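Long-range contacts in polymerase X (PDB 2W9M), which probably catalyses template-directed addition of deoxynucleotides to DNA and also carries a three-zinc PHP domain: residues A245-L249 / T269-G273; K510-N514 / A541-N545. Numbering follows the deposited sequence.

In the fold
Local closures that join neighbouring elements of one domain recur along multidomain chains, and this polymerase offers two, one far out where palm and thumb meet and one nearer the middle of the molecule, in the PHP domain. From the N terminus, past the helix-hairpin-helix region and the mixed palm sheet, the chain reaches interaction 1, where helix 243-249 meets strand 269-271 and closes a loop of 19 residues that holds helix 253-264. The thumb ends, the zinc-binding PHP domain begins, and interaction 2 follows: its last parallel strand, 511-514, meets residues 541-545 across a 26-residue excursion containing helix 526-535. The two loops run in series, neither nested nor crossing, with centres about 37 Å apart.

Interaction 1 of 2, residues A245-L249 / T269-G273; sequences ALDLL and TLTAG
Where palm meets thumb in a family X polymerase, a helix can cross the edge of a small antiparallel sheet almost at right angles. Helix 245-249 passes strand 269-271 at -82°, the axes 8.6 Å apart, with L246 and A272 closest by CA (4.7 Å). T269 to T271 are extended; A272 (-58/-22) and G273 (-80/-12) are helical, turning the chain into strand 274-277. No hydrogen bond joins the segments, so methyl packing does the work. A245 and L249, one helical turn apart, both point at the strand. The A245 CB lies 3.5 Å from L270 CD2, L270 having an off-well chi1 of -139° with chi2 t. L249, rotamer mt, lays its CD1 tightly over the T271-A272 peptide, 3.2 Å from A272 N. Helix 253-264 covers L270 through V259 and A263, while L246 also touches A236 and A238 of palm strand 231-238. With L246 in rotamer tp, its CD1 rests 3.9 Å from A272 CB.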
loop_
_atom_site.group_PDB
_atom_site.type_symbol
_atom_site.label_atom_id
_atom_site.label_comp_id
_atom_site.label_asym_id
_atom_site.label_seq_id
_atom_site.Cartn_x
_atom_site.Cartn_y
_atom_site.Cartn_z
ATOM N N ALA A 245 22.841 -21.718 -7.760
ATOM C CA ALA A 245 23.513 -20.632 -8.475
ATOM C C ALA A 245 22.509 -19.793 -9.251
ATOM O O ALA A 245 22.620 -18.569 -9.310
ATOM C CB ALA A 245 24.573 -21.183 -9.418
ATOM N N LEU A 246 21.537 -20.467 -9.858
ATOM C CA LEU A 246 20.451 -19.797 -10.557
ATOM C C LEU A 246 19.718 -18.857 -9.602
ATOM O O LEU A 246 19.362 -17.740 -9.968
ATOM C CB LEU A 246 19.477 -20.828 -11.127
ATOM C CG LEU A 246 18.291 -20.286 -11.928
ATOM C CD1 LEU A 246 18.759 -19.791 -13.287
ATOM C CD2 LEU A 246 17.218 -21.350 -12.087
ATOM N N ASP A 247 19.504 -19.313 -8.371
ATOM C CA ASP A 247 18.785 -18.525 -7.379
ATOM C C ASP A 247 19.547 -17.265 -6.988
ATOM O O ASP A 247 18.949 -16.211 -6.782
ATOM C CB ASP A 247 18.464 -19.369 -6.147
ATOM C CG ASP A 247 17.398 -20.419 -6.424
ATOM O OD1 ASP A 247 16.896 -20.465 -7.569
ATOM O OD2 ASP A 247 17.058 -21.195 -5.503
ATOM N N LEU A 248 20.868 -17.370 -6.893
ATOM C CA LEU A 248 21.691 -16.207 -6.583
ATOM C C LEU A 248 21.662 -15.203 -7.731
ATOM O O LEU A 248 21.445 -14.011 -7.518
ATOM C CB LEU A 248 23.134 -16.619 -6.289
ATOM C CG LEU A 248 23.427 -17.182 -4.898
ATOM C CD1 LEU A 248 24.912 -17.441 -4.750
ATOM C CD2 LEU A 248 22.956 -16.223 -3.822
ATOM N N LEU A 249 21.875 -15.691 -8.949
ATOM C CA LEU A 249 21.934 -14.819 -10.120
ATOM C C LEU A 249 20.611 -14.118 -10.419
ATOM O O LEU A 249 20.605 -12.992 -10.906
ATOM C CB LEU A 249 22.430 -15.585 -11.351
ATOM C CG LEU A 249 23.917 -15.948 -11.322
ATOM C CD1 LEU A 249 24.233 -16.996 -12.358
ATOM C CD2 LEU A 249 24.784 -14.712 -11.528
ATOM N N THR A 269 34.004 -19.376 -11.778
ATOM C CA THR A 269 33.110 -18.737 -12.734
ATOM C C THR A 269 31.669 -19.077 -12.362
ATOM O O THR A 269 31.269 -20.242 -12.408
ATOM C CB THR A 269 33.406 -19.176 -14.182
ATOM O OG1 THR A 269 34.656 -18.616 -14.604
ATOM C CG2 THR A 269 32.307 -18.702 -15.123
ATOM N N LEU A 270 30.897 -18.063 -11.974
ATOM C CA LEU A 270 29.509 -18.276 -11.564
ATOM C C LEU A 270 28.562 -18.021 -12.729
ATOM O O LEU A 270 28.570 -16.946 -13.324
ATOM C CB LEU A 270 29.140 -17.377 -10.380
ATOM C CG LEU A 270 28.295 -18.012 -9.269
ATOM C CD1 LEU A 270 27.506 -16.955 -8.504
ATOM C CD2 LEU A 270 27.359 -19.062 -9.825
ATOM N N THR A 271 27.748 -19.019 -13.048
ATOM C CA THR A 271 26.822 -18.938 -14.171
ATOM C C THR A 271 25.519 -19.646 -13.808
ATOM O O THR A 271 25.483 -20.443 -12.871
ATOM C CB THR A 271 27.445 -19.574 -15.435
ATOM O OG1 THR A 271 28.452 -18.702 -15.960
ATOM C CG2 THR A 271 26.396 -19.825 -16.508
ATOM N N ALA A 272 24.447 -19.339 -14.533
ATOM C CA ALA A 272 23.169 -20.017 -14.334
ATOM C C ALA A 272 23.336 -21.517 -14.523
ATOM O O ALA A 272 22.537 -22.311 -14.032
ATOM C CB ALA A 272 22.128 -19.474 -15.296
ATOM N N GLY A 273 24.390 -21.895 -15.240
ATOM C CA GLY A 273 24.708 -23.291 -15.469
ATOM C C GLY A 273 25.407 -23.933 -14.288
ATOM O O GLY A 273 25.563 -25.153 -14.236
#

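Interaction 2 of 2, residues K510-N514 / A541-N545; sequences KFAIN and AHVVN
A parallel sheet can be continued past its final strand by a single bridge, and the PHP domain illustrates the principle. Residues 511-514 are extended; opposite them V543 is extended too (-117/116), before V544 and N545 turn into a 3-10 segment. F511 and V543 pair with a CA-CA distance of 4.8 Å.

Backbone hydrogen bonds define the bridge as parallel: F511 N donates to H542 O (2.8 Å, almost linear at 178°), and V544 N to F511 O (3.0 Å). A CA-H...O contact from V543 CA to F511 O (3.2 Å) supplements them.

Side-chain polar contacts continue the pairing where the backbones part. N545, chi1 m and chi2 76°, points at the strand; its ND2 donates to N514 OD1 (3.1 Å) and its OD1 takes a weak bond from I513 N (2.8 Å). At the other end K510, with chi angles m, t, p, m, folds back so that NZ makes a weak hydrogen bond with H542 O (3.2 Å).

Apolar contacts fill in around these bonds: A512 CB meets V544 CG2 at 3.7 Å, and I513 CD1 (rotamer mt) meets V543 CG2 at 4.0 Å.

N545 also binds G329, through its side chain and its backbone, so this short segment spans the first and last strands, consistent with closure of the distorted barrel of PHP domains. N514 bonds E487 and lies close to the zinc ligand H332; strand 485-489 flanks strand 511-514, strand 329-333 borders the two asparagines, and F555 of helix 549-561 packs on K510 and V544.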
loop_
_atom_site.group_PDB
_atom_site.type_symbol
_atom_site.label_atom_id
_atom_site.label_comp_id
_atom_site.label_asym_id
_atom_site.label_seq_id
_atom_site.Cartn_x
_atom_site.Cartn_y
_atom_site.Cartn_z
ATOM N N LYS A 510 10.419 4.603 16.731
ATOM C CA LYS A 510 9.568 3.429 16.798
ATOM C C LYS A 510 8.642 3.494 15.597
ATOM O O LYS A 510 8.189 4.567 15.215
ATOM C CB LYS A 510 8.762 3.410 18.094
ATOM C CG LYS A 510 9.561 2.982 19.310
ATOM C CD LYS A 510 8.662 2.397 20.388
ATOM C CE LYS A 510 8.374 0.921 20.139
ATOM N NZ LYS A 510 7.799 0.672 18.786
ATOM N N PHE A 511 8.363 2.352 14.989
ATOM C CA PHE A 511 7.545 2.340 13.787
ATOM C C PHE A 511 6.229 1.616 14.013
ATOM O O PHE A 511 6.064 0.880 14.987
ATOM C CB PHE A 511 8.304 1.689 12.631
ATOM C CG PHE A 511 9.601 2.366 12.308
ATOM C CD1 PHE A 511 10.761 2.012 12.971
ATOM C CD2 PHE A 511 9.656 3.367 11.352
ATOM C CE1 PHE A 511 11.958 2.638 12.683
ATOM C CE2 PHE A 511 10.847 3.993 11.057
ATOM C CZ PHE A 511 12.002 3.627 11.725
ATOM N N ALA A 512 5.291 1.837 13.101
ATOM C CA ALA A 512 4.040 1.106 13.105
ATOM C C ALA A 512 3.753 0.577 11.698
ATOM O O ALA A 512 3.635 1.355 10.749
ATOM C CB ALA A 512 2.907 2.007 13.588
ATOM N N ILE A 513 3.660 -0.740 11.561
ATOM C CA ILE A 513 3.306 -1.340 10.281
ATOM C C ILE A 513 1.790 -1.434 10.165
ATOM O O ILE A 513 1.172 -2.354 10.697
ATOM C CB ILE A 513 3.946 -2.730 10.102
ATOM C CG1 ILE A 513 5.455 -2.651 10.333
ATOM C CG2 ILE A 513 3.673 -3.273 8.709
ATOM C CD1 ILE A 513 6.148 -4.004 10.320
ATOM N N ASN A 514 1.199 -0.466 9.471
ATOM C CA ASN A 514 -0.256 -0.338 9.383
ATOM C C ASN A 514 -0.773 -0.582 7.969
ATOM O O ASN A 514 -0.217 -0.067 7.000
ATOM C CB ASN A 514 -0.693 1.051 9.854
ATOM C CG ASN A 514 -0.263 1.350 11.291
ATOM O OD1 ASN A 514 0.150 0.454 12.033
ATOM N ND2 ASN A 514 -0.362 2.617 11.687
ATOM N N ALA A 541 10.565 -5.460 18.288
ATOM C CA ALA A 541 10.797 -4.432 19.302
ATOM C C ALA A 541 10.812 -3.013 18.726
ATOM O O ALA A 541 10.657 -2.041 19.463
ATOM C CB ALA A 541 12.084 -4.715 20.074
ATOM N N HIS A 542 11.001 -2.901 17.414
ATOM C CA HIS A 542 10.969 -1.603 16.741
ATOM C C HIS A 542 9.545 -1.210 16.362
ATOM O O HIS A 542 9.289 -0.061 16.002
ATOM C CB HIS A 542 11.818 -1.629 15.463
ATOM C CG HIS A 542 13.296 -1.620 15.703
ATOM N ND1 HIS A 542 14.058 -2.769 15.700
ATOM C CD2 HIS A 542 14.156 -0.598 15.925
ATOM C CE1 HIS A 542 15.323 -2.456 15.924
ATOM N NE2 HIS A 542 15.409 -1.146 16.061
ATOM N N VAL A 543 8.627 -2.170 16.435
ATOM C CA VAL A 543 7.271 -1.986 15.929
ATOM C C VAL A 543 6.216 -2.066 17.036
ATOM O O VAL A 543 6.038 -3.120 17.647
ATOM C CB VAL A 543 6.950 -3.051 14.860
ATOM C CG1 VAL A 543 5.516 -2.912 14.367
ATOM C CG2 VAL A 543 7.928 -2.958 13.709
ATOM N N VAL A 544 5.505 -0.965 17.275
ATOM C CA VAL A 544 4.471 -0.927 18.315
ATOM C C VAL A 544 3.346 -1.943 18.113
ATOM O O VAL A 544 2.729 -2.373 19.080
ATOM C CB VAL A 544 3.829 0.466 18.449
ATOM C CG1 VAL A 544 4.859 1.487 18.886
ATOM C CG2 VAL A 544 3.186 0.873 17.135
ATOM N N ASN A 545 3.075 -2.322 16.866
ATOM C CA ASN A 545 2.036 -3.311 16.580
ATOM C C ASN A 545 2.264 -4.641 17.294
ATOM O O ASN A 545 1.342 -5.446 17.417
ATOM C CB ASN A 545 1.925 -3.575 15.074
ATOM C CG ASN A 545 1.724 -2.312 14.271
ATOM O OD1 ASN A 545 2.661 -1.544 14.062
ATOM N ND2 ASN A 545 0.501 -2.094 13.810
#